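Local coordinates for protein of unknown function (PDB 2Q9R) that is of unknown function but adopts the all-helical DUF416 fold, forms a two-chain assembly and binds benzoic acid in the crystal, at residues K122-T127 / E160-L165; N130-I135 / D146-A151. All coordinates share one frame; numbering follows the deposited sequence.

Contact 1: K122-T127 / E160-L165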
loop_
_atom_site.group_PDB
_atom_site.type_symbol
_atom_site.label_atom_id
_atom_site.label_comp_id
_atom_site.label_asym_id
_atom_site.label_seq_id
_atom_site.Cartn_x
_atom_site.Cartn_y
_atom_site.Cartn_z
ATOM N N LYS A 122 7.685 -6.554 16.282
ATOM C CA LYS A 122 8.399 -7.220 15.208
ATOM C C LYS A 122 7.496 -8.110 14.359
ATOM O O LYS A 122 7.657 -8.230 13.144
ATOM C CB LYS A 122 9.505 -8.069 15.812
ATOM C CG LYS A 122 10.642 -7.228 16.436
ATOM C CD LYS A 122 11.730 -8.121 17.062
ATOM C CE LYS A 122 12.956 -7.310 17.567
ATOM N NZ LYS A 122 14.002 -8.205 18.185
ATOM N N LEU A 123 6.529 -8.756 14.990
ATOM C CA LEU A 123 5.621 -9.594 14.251
ATOM C C LEU A 123 4.865 -8.727 13.258
ATOM O O LEU A 123 4.781 -9.036 12.062
ATOM C CB LEU A 123 4.711 -10.322 15.224
ATOM C CG LEU A 123 3.743 -11.326 14.620
ATOM C CD1 LEU A 123 3.332 -12.379 15.663
ATOM C CD2 LEU A 123 2.536 -10.570 14.073
ATOM N N SER A 124 4.397 -7.573 13.736
ATOM C CA SER A 124 3.622 -6.673 12.894
ATOM C C SER A 124 4.451 -6.167 11.750
ATOM O O SER A 124 3.969 -6.188 10.620
ATOM C CB SER A 124 3.066 -5.487 13.690
ATOM O OG SER A 124 2.219 -4.683 12.872
ATOM N N SER A 125 5.685 -5.716 12.034
ATOM C CA SER A 125 6.502 -5.182 10.996
ATOM C C SER A 125 6.994 -6.259 10.024
ATOM O O SER A 125 7.141 -6.003 8.818
ATOM C CB SER A 125 7.626 -4.289 11.540
ATOM O OG SER A 125 8.430 -4.993 12.437
ATOM N N SER A 126 7.252 -7.455 10.514
ATOM C CA SER A 126 7.689 -8.516 9.608
ATOM C C SER A 126 6.622 -8.909 8.607
ATOM O O SER A 126 6.935 -9.256 7.475
ATOM C CB SER A 126 8.082 -9.748 10.407
ATOM O OG SER A 126 9.102 -9.377 11.309
ATOM N N THR A 127 5.363 -8.906 9.040
ATOM C CA THR A 127 4.273 -9.203 8.133
ATOM C C THR A 127 4.340 -8.263 6.937
ATOM O O THR A 127 4.212 -8.670 5.766
ATOM C CB THR A 127 2.881 -9.123 8.852
ATOM O OG1 THR A 127 2.869 -10.075 9.914
ATOM C CG2 THR A 127 1.772 -9.460 7.909
ATOM N N GLU A 160 5.359 4.677 10.912
ATOM C CA GLU A 160 4.665 5.856 11.425
ATOM C C GLU A 160 3.553 5.505 12.419
ATOM O O GLU A 160 3.451 6.114 13.482
ATOM C CB GLU A 160 4.140 6.714 10.250
ATOM C CG GLU A 160 5.284 7.459 9.532
ATOM C CD GLU A 160 4.870 8.151 8.203
ATOM O OE1 GLU A 160 3.642 8.256 7.939
ATOM O OE2 GLU A 160 5.786 8.568 7.443
ATOM N N LEU A 161 2.745 4.499 12.107
ATOM C CA LEU A 161 1.712 4.077 13.037
ATOM C C LEU A 161 2.314 3.513 14.341
ATOM O O LEU A 161 1.895 3.892 15.424
ATOM C CB LEU A 161 0.765 3.081 12.351
ATOM C CG LEU A 161 -0.468 2.481 13.071
ATOM C CD1 LEU A 161 -0.080 1.443 14.156
ATOM C CD2 LEU A 161 -1.352 3.561 13.631
ATOM N N GLN A 162 3.304 2.634 14.260
ATOM C CA GLN A 162 3.920 2.117 15.492
ATOM C C GLN A 162 4.563 3.235 16.337
ATOM O O GLN A 162 4.474 3.208 17.556
ATOM C CB GLN A 162 4.962 1.029 15.198
ATOM C CG GLN A 162 4.384 -0.294 14.718
ATOM C CD GLN A 162 5.213 -1.463 15.132
ATOM O OE1 GLN A 162 5.800 -1.458 16.221
ATOM N NE2 GLN A 162 5.280 -2.497 14.262
ATOM N N ASN A 163 5.192 4.218 15.691
ATOM C CA ASN A 163 5.753 5.341 16.440
ATOM C C ASN A 163 4.717 6.222 17.107
ATOM O O ASN A 163 4.875 6.622 18.264
ATOM C CB ASN A 163 6.691 6.182 15.548
ATOM C CG ASN A 163 8.095 5.638 15.574
ATOM O OD1 ASN A 163 8.870 5.979 16.459
ATOM N ND2 ASN A 163 8.407 4.728 14.652
ATOM N N SER A 164 3.690 6.557 16.348
ATOM C CA SER A 164 2.598 7.383 16.852
ATOM C C SER A 164 1.858 6.705 18.003
ATOM O O SER A 164 1.488 7.343 18.974
ATOM C CB SER A 164 1.625 7.683 15.726
ATOM O OG SER A 164 2.177 8.655 14.865
ATOM N N LEU A 165 1.634 5.413 17.873
ATOM C CA LEU A 165 1.041 4.624 18.941
ATOM C C LEU A 165 1.934 4.640 20.190
ATOM O O LEU A 165 1.454 4.773 21.322
ATOM C CB LEU A 165 0.852 3.182 18.463
ATOM C CG LEU A 165 0.195 2.176 19.389
ATOM C CD1 LEU A 165 -1.256 2.612 19.774
ATOM C CD2 LEU A 165 0.212 0.787 18.696
#

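Contact 2: N130-I135 / D146-A151. With BEZ (benzoic acid), chain E.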
loop_
_atom_site.group_PDB
_atom_site.type_symbol
_atom_site.label_atom_id
_atom_site.label_comp_id
_atom_site.label_asym_id
_atom_site.label_seq_id
_atom_site.Cartn_x
_atom_site.Cartn_y
_atom_site.Cartn_z
ATOM N N ASN A 130 7.421 -8.979 4.681
ATOM C CA ASN A 130 7.285 -10.250 3.965
ATOM C C ASN A 130 6.373 -10.084 2.772
ATOM O O ASN A 130 6.637 -10.634 1.699
ATOM C CB ASN A 130 6.722 -11.356 4.859
ATOM C CG ASN A 130 7.702 -11.851 5.870
ATOM O OD1 ASN A 130 8.919 -11.682 5.732
ATOM N ND2 ASN A 130 7.183 -12.457 6.919
ATOM N N TYR A 131 5.333 -9.278 2.963
ATOM C CA TYR A 131 4.413 -8.886 1.901
ATOM C C TYR A 131 5.153 -8.197 0.770
ATOM O O TYR A 131 5.022 -8.599 -0.377
ATOM C CB TYR A 131 3.309 -7.976 2.452
ATOM C CG TYR A 131 2.294 -7.550 1.419
ATOM C CD1 TYR A 131 1.333 -8.431 0.983
ATOM C CD2 TYR A 131 2.297 -6.267 0.874
ATOM C CE1 TYR A 131 0.417 -8.064 0.035
ATOM C CE2 TYR A 131 1.363 -5.883 -0.086
ATOM C CZ TYR A 131 0.420 -6.799 -0.481
ATOM O OH TYR A 131 -0.530 -6.514 -1.413
ATOM N N ILE A 132 5.954 -7.185 1.112
ATOM C CA ILE A 132 6.765 -6.446 0.133
ATOM C C ILE A 132 7.775 -7.359 -0.528
ATOM O O ILE A 132 7.918 -7.356 -1.755
ATOM C CB ILE A 132 7.503 -5.292 0.790
ATOM C CG1 ILE A 132 6.503 -4.216 1.260
ATOM C CG2 ILE A 132 8.575 -4.715 -0.169
ATOM C CD1 ILE A 132 7.066 -3.174 2.200
ATOM N N GLU A 133 8.440 -8.175 0.281
ATOM C CA GLU A 133 9.515 -9.047 -0.224
ATOM C C GLU A 133 8.982 -10.236 -1.039
ATOM O O GLU A 133 9.671 -10.725 -1.936
ATOM C CB GLU A 133 10.447 -9.502 0.901
ATOM C CG GLU A 133 11.446 -8.457 1.389
ATOM C CD GLU A 133 11.937 -8.746 2.806
ATOM O OE1 GLU A 133 11.863 -9.899 3.242
ATOM O OE2 GLU A 133 12.345 -7.834 3.536
ATOM N N ALA A 134 7.751 -10.657 -0.762
ATOM C CA ALA A 134 7.091 -11.763 -1.474
ATOM C C ALA A 134 7.080 -11.534 -2.973
ATOM O O ALA A 134 7.356 -12.405 -3.753
ATOM C CB ALA A 134 5.641 -11.909 -0.984
ATOM N N ILE A 135 6.726 -10.322 -3.347
ATOM C CA ILE A 135 6.545 -9.955 -4.747
ATOM C C ILE A 135 7.898 -9.584 -5.382
ATOM O O ILE A 135 8.262 -10.079 -6.448
ATOM C CB ILE A 135 5.515 -8.781 -4.789
ATOM C CG1 ILE A 135 5.631 -7.897 -6.054
ATOM C CG2 ILE A 135 5.671 -7.982 -3.543
ATOM N N ASP A 146 16.833 -3.058 3.396
ATOM C CA ASP A 146 16.053 -2.249 4.329
ATOM C C ASP A 146 15.560 -0.984 3.632
ATOM O O ASP A 146 14.375 -0.633 3.693
ATOM C CB ASP A 146 16.906 -1.875 5.549
ATOM C CG ASP A 146 16.086 -1.233 6.671
ATOM O OD1 ASP A 146 15.203 -1.926 7.234
ATOM O OD2 ASP A 146 16.321 -0.039 6.980
ATOM N N ASP A 147 16.466 -0.280 2.966
ATOM C CA ASP A 147 16.073 0.919 2.216
ATOM C C ASP A 147 15.038 0.621 1.128
ATOM O O ASP A 147 14.109 1.403 0.889
ATOM C CB ASP A 147 17.263 1.551 1.517
ATOM C CG ASP A 147 18.310 2.078 2.453
ATOM O OD1 ASP A 147 18.048 2.295 3.649
ATOM O OD2 ASP A 147 19.424 2.296 1.939
ATOM N N PHE A 148 15.236 -0.494 0.434
ATOM C CA PHE A 148 14.298 -0.913 -0.593
ATOM C C PHE A 148 12.913 -1.180 -0.007
ATOM O O PHE A 148 11.899 -0.732 -0.537
ATOM C CB PHE A 148 14.804 -2.174 -1.285
ATOM C CG PHE A 148 13.845 -2.745 -2.260
ATOM C CD1 PHE A 148 13.762 -2.237 -3.539
ATOM C CD2 PHE A 148 13.023 -3.804 -1.907
ATOM C CE1 PHE A 148 12.857 -2.770 -4.453
ATOM C CE2 PHE A 148 12.148 -4.355 -2.814
ATOM C CZ PHE A 148 12.040 -3.832 -4.082
ATOM N N VAL A 149 12.869 -1.886 1.110
ATOM C CA VAL A 149 11.590 -2.134 1.776
ATOM C C VAL A 149 10.922 -0.803 2.191
ATOM O O VAL A 149 9.708 -0.594 1.971
ATOM C CB VAL A 149 11.766 -3.109 2.963
ATOM C CG1 VAL A 149 10.446 -3.306 3.699
ATOM C CG2 VAL A 149 12.312 -4.479 2.460
ATOM N N PHE A 150 11.692 0.126 2.748
ATOM C CA PHE A 150 11.098 1.383 3.211
ATOM C C PHE A 150 10.711 2.336 2.093
ATOM O O PHE A 150 10.064 3.349 2.361
ATOM C CB PHE A 150 11.972 2.094 4.261
ATOM C CG PHE A 150 11.783 1.550 5.645
ATOM C CD1 PHE A 150 12.437 0.374 6.035
ATOM C CD2 PHE A 150 10.922 2.166 6.550
ATOM C CE1 PHE A 150 12.266 -0.168 7.296
ATOM C CE2 PHE A 150 10.736 1.614 7.830
ATOM C CZ PHE A 150 11.416 0.436 8.197
ATOM N N ALA A 151 11.079 2.033 0.844
ATOM C CA ALA A 151 10.632 2.836 -0.292
ATOM C C ALA A 151 9.168 2.545 -0.595
ATOM O O ALA A 151 8.601 3.144 -1.493
ATOM C CB ALA A 151 11.456 2.515 -1.503
HETATM C C BEZ E . 8.848 -3.795 -6.070
HETATM O O1 BEZ E . 8.059 -3.565 -5.098
HETATM O O2 BEZ E . 9.399 -4.924 -6.249
HETATM C C1 BEZ E . 9.157 -2.698 -7.029
HETATM C C2 BEZ E . 10.465 -2.555 -7.549
HETATM C C3 BEZ E . 10.718 -1.512 -8.438
HETATM C C4 BEZ E . 9.695 -0.644 -8.809
HETATM C C5 BEZ E . 8.409 -0.795 -8.287
HETATM C C6 BEZ E . 8.124 -1.841 -7.391
#

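Contact 1: K122-T127 / E160-L165
Gln162 does nearly all the reaching in this contact: the backbones stay apart, with the CA atoms of Ser125 and Gln162 9.0 Å from each other, and one long amide side chain spans the gap. Gln162 NE2 comes up against the flank of helix 120-136, lying 3.8 Å from Ser124 CB and 3.9 Å from Ser125 N. These are van der Waals contacts. Small serines suit the spot because they let the amide approach the helix backbone closely. In Gln162, CG lies beside the backbone N and a bend at chi2 (-149°) turns the amide so that NE2 meets the serines. Its buried polar end is satisfied nearby, as OE1 bonds to Ser121 OG and NE2 to Glu158 OE2. Glu158 OE2 also bonds Ser124 OG, so this carboxylate oxygen links the two helices.

Packing gives way to solvent on the other side. Exposed Lys122 points away from Gln162 and makes a cation-pi contact with Phe9, while Ser126 OG folds back onto Lys122 O at 2.6 Å. That oxygen also takes Ser126 N, from the opposite face of its plane. Two helices of the all-helical DUF416 fold thus meet through one glutamine over small serines, with hydrogen bonds from Glu158 and Ser121 tying the pair together.

Contact 2: N130-I135 / D146-A151
The carbonyl oxygen of Phe148, whose ring meets Ile132 across the contact, is gripped by two groups: Ala151 N, 3.2 Å from Phe148 O, and the ring nitrogen ND1 of His152. The second bond probably fixes the rotation of the His152 ring, whose NE2, together with Ser136 OG, is hydrogen-bonded to a benzoic acid. Phe148 adds its ring edge to that site, with CZ 3.6 Å from the ligand's O2, which lies near the ring plane.

Between the helices the contact is mainly apolar. Ile132 points at the other helix, and its CD1 lies 3.7 Å from Val149 CG1 and equally close to Val149 O. The other branch, Ile132 CG2, anti to the backbone N because CG1 sits beside it (chi1 -67°), approaches Phe148 CE2 obliquely at 4.5 Å. A branched residue suits this place, since its two arms serve two neighbours at once. At the margin Glu133 crosses Val149 at about a right angle; its extended chain carries the carboxylate in toward helix 142-150, where Glu133 OE2 comes 3.5 Å from Val149 CG2.

Met155 covers Ile132 and Val149, and Leu37 of the second subunit packs on Phe148. The axes of helical segments 130-135 and 146-150 approach to 10.4 Å, and their directions differ by 101°: a near-perpendicular packing of consecutive helices beside a benzoic acid site.

How the contacts relate
Contacts 1 and 2 lie about 14 Å apart, measured between their centres, and share helix 120-136, whose earlier turns serve contact 1 and later turns contact 2. In chain order, helix 120-136 is followed by helix 142-150 and then helix 153-170, so contact 2 forms within the span of chain that contact 1 brings together. The centre of contact 1 sits about 8 Å from the centre of the chain, in its interior, whereas that of contact 2 is about 19 Å out, where the second subunit and a benzoic acid approach. One helix thus runs from the middle of the DUF416 fold to an outer end that faces the second subunit and, in this crystal, a bound benzoic acid.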